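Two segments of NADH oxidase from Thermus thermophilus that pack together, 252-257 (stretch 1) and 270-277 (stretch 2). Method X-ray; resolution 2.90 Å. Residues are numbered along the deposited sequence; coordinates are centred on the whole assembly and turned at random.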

# COMPACT_ATOMS: atom_id res chain seq x y z
N ALA A 252 -33.71 -15.01 21.59
CA ALA A 252 -35.00 -14.99 22.25
C ALA A 252 -36.05 -14.84 21.22
O ALA A 252 -37.06 -15.50 21.27
CB ALA A 252 -35.07 -13.86 23.18
N MET A 253 -35.80 -13.96 20.25
CA MET A 253 -36.82 -13.64 19.28
C MET A 253 -36.86 -14.62 18.16
O MET A 253 -37.69 -14.51 17.28
CB MET A 253 -36.69 -12.22 18.80
CG MET A 253 -35.48 -11.91 18.08
SD MET A 253 -35.60 -10.26 17.38
CE MET A 253 -36.64 -10.50 15.96
N GLY A 254 -35.98 -15.62 18.21
CA GLY A 254 -35.93 -16.68 17.21
C GLY A 254 -35.25 -16.43 15.89
O GLY A 254 -35.63 -17.04 14.87
N VAL A 255 -34.28 -15.53 15.90
CA VAL A 255 -33.30 -15.36 14.82
C VAL A 255 -32.29 -16.55 14.79
O VAL A 255 -31.84 -17.00 15.81
CB VAL A 255 -32.54 -14.05 15.04
CG1 VAL A 255 -31.35 -13.95 14.13
CG2 VAL A 255 -33.43 -12.88 14.89
N ALA A 256 -31.97 -17.10 13.64
CA ALA A 256 -31.00 -18.17 13.56
C ALA A 256 -29.58 -17.76 13.70
O ALA A 256 -29.17 -16.75 13.16
CB ALA A 256 -31.14 -18.86 12.34
N LEU A 257 -28.83 -18.58 14.42
CA LEU A 257 -27.40 -18.41 14.51
C LEU A 257 -26.71 -19.29 13.47
O LEU A 257 -27.21 -20.35 13.11
CB LEU A 257 -26.91 -18.71 15.90
CG LEU A 257 -27.53 -17.86 16.97
CD1 LEU A 257 -26.81 -18.11 18.30
CD2 LEU A 257 -27.43 -16.41 16.55
N ARG A 270 -29.98 -9.92 5.60
CA ARG A 270 -31.20 -10.38 6.18
C ARG A 270 -31.10 -11.61 7.01
O ARG A 270 -30.42 -12.53 6.66
CB ARG A 270 -32.19 -10.67 5.10
CG ARG A 270 -33.75 -10.58 5.70
CD ARG A 270 -34.94 -10.16 4.63
NE ARG A 270 -35.06 -11.15 3.53
CZ ARG A 270 -34.19 -11.23 2.56
NH1 ARG A 270 -33.21 -10.38 2.58
NH2 ARG A 270 -34.29 -12.15 1.64
N THR A 271 -31.78 -11.64 8.14
CA THR A 271 -31.82 -12.85 8.94
C THR A 271 -32.90 -13.76 8.45
O THR A 271 -33.53 -13.53 7.42
CB THR A 271 -32.07 -12.55 10.41
OG1 THR A 271 -33.36 -11.98 10.60
CG2 THR A 271 -31.11 -11.57 10.89
N ASN A 272 -33.13 -14.82 9.19
CA ASN A 272 -34.14 -15.76 8.81
C ASN A 272 -35.55 -15.20 8.99
O ASN A 272 -36.47 -15.77 8.54
CB ASN A 272 -34.00 -17.03 9.64
CG ASN A 272 -34.20 -16.77 11.10
OD1 ASN A 272 -35.16 -17.19 11.71
ND2 ASN A 272 -33.32 -16.01 11.66
N LEU A 273 -35.75 -14.10 9.68
CA LEU A 273 -37.09 -13.54 9.80
C LEU A 273 -37.33 -12.40 8.88
O LEU A 273 -36.43 -11.52 8.73
CB LEU A 273 -37.23 -13.02 11.22
CG LEU A 273 -36.96 -14.07 12.30
CD1 LEU A 273 -37.25 -13.54 13.64
CD2 LEU A 273 -37.73 -15.21 12.12
N GLU A 274 -38.54 -12.35 8.28
CA GLU A 274 -38.88 -11.21 7.34
C GLU A 274 -38.83 -9.95 8.14
O GLU A 274 -39.35 -10.00 9.22
CB GLU A 274 -40.30 -11.26 6.76
CG GLU A 274 -40.54 -11.94 5.38
CD GLU A 274 -39.68 -11.36 4.20
OE1 GLU A 274 -39.54 -12.11 3.18
OE2 GLU A 274 -39.15 -10.20 4.27
N GLY A 275 -38.16 -8.89 7.67
CA GLY A 275 -38.03 -7.65 8.44
C GLY A 275 -36.81 -7.42 9.32
O GLY A 275 -36.52 -6.31 9.76
N VAL A 276 -36.09 -8.51 9.58
CA VAL A 276 -35.05 -8.49 10.58
C VAL A 276 -33.69 -8.66 9.98
O VAL A 276 -33.42 -9.69 9.36
CB VAL A 276 -35.34 -9.54 11.66
CG1 VAL A 276 -34.26 -9.57 12.67
CG2 VAL A 276 -36.53 -9.11 12.40
N TYR A 277 -32.86 -7.64 10.18
CA TYR A 277 -31.52 -7.57 9.66
C TYR A 277 -30.46 -7.71 10.77
O TYR A 277 -30.72 -7.35 11.90
CB TYR A 277 -31.35 -6.22 9.00
CG TYR A 277 -32.24 -6.09 7.80
CD1 TYR A 277 -31.80 -6.49 6.55
CD2 TYR A 277 -33.51 -5.56 7.90
CE1 TYR A 277 -32.57 -6.40 5.50
CE2 TYR A 277 -34.30 -5.47 6.83
CZ TYR A 277 -33.84 -5.91 5.63
OH TYR A 277 -34.65 -5.85 4.53

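The contact between the two segments is small, burying 283 Å² with both sides summed, and most of it is built round Asn272, Val255 and Leu273, which have 52, 50 and 46 Å² covered by the facing segment. The CA atoms of Val255 and Asn272 lie 6.1 Å apart, the nearest approach of the two backbones by that measure.

Asn272 supplies the polar part. Its CA-to-CB bond points toward the first segment, and with chi1 at 62° (p) its amide group reaches the backbone between Gly254 and Ala256. As modelled, Asn272 OD1 lies 3.2 Å from Gly254 O, and Asn272 ND2 lies 2.6 Å from Ala256 N. This places oxygen against a carbonyl oxygen and nitrogen against an amide nitrogen, a mismatch suggesting that the side-chain amide is turned over in the model. At 2.90 Å resolution the two amide orientations are hard to tell apart by density alone. Exchanging the two ends would put a donor before the carbonyl and an acceptor before the backbone NH, so that both approaches might be hydrogen bonds; the coordinates as they stand do not settle the matter.

Val255 contributes to the apolar part. Its CA-to-CB bond runs sideways to the second segment, yet its chi1 of 169° (t) leaves both methyls in contact: CG2 is 4.1 Å from Leu273 CD1 and also 4.1 Å from Val276 CG1, while CG1 is 4.0 Å from Thr271 CG2. These separations are typical of van der Waals packing between methyl groups.

Leu273 points its CA-to-CB bond toward the first segment and adopts the m,t rotamer, with chi1 at -56° and chi2 at -174°. Besides meeting Val255, its CD1 lies 3.9 Å from Met253 CE and 3.8 Å from Met253 O, so one methyl touches both the side chain and the carbonyl of the same residue. The Met253 side chain starts sideways, but its end comes nearer: in the p,t,m conformation its CE also reaches Val276 CG2 at 3.8 Å. Met253, Val255, Leu273 and Val276 thus form a compact apolar cluster.

The backbone on each side helps to set these positions. Gly254 is the first residue to leave helical angles after the preceding helix, with phi/psi of 80/28 in a Schellman motif; positive phi by itself favours glycine. In the second segment, a type II beta turn runs from Leu273 to Val276, and Val276 N donates to Leu273 O at 3.1 Å, bringing these two contact residues together. Thr271 N donates to Val276 O at 2.8 Å, and Thr271 OG1 donates to the same carbonyl, Val276 O, at 2.6 Å. Thr271 OG1 in turn accepts a weak hydrogen bond from Leu273 N at 3.3 Å, with an N-H...acceptor angle of 160°. These bonds tie Thr271, Leu273 and Val276 together within the segment, and all three present side chains toward the first.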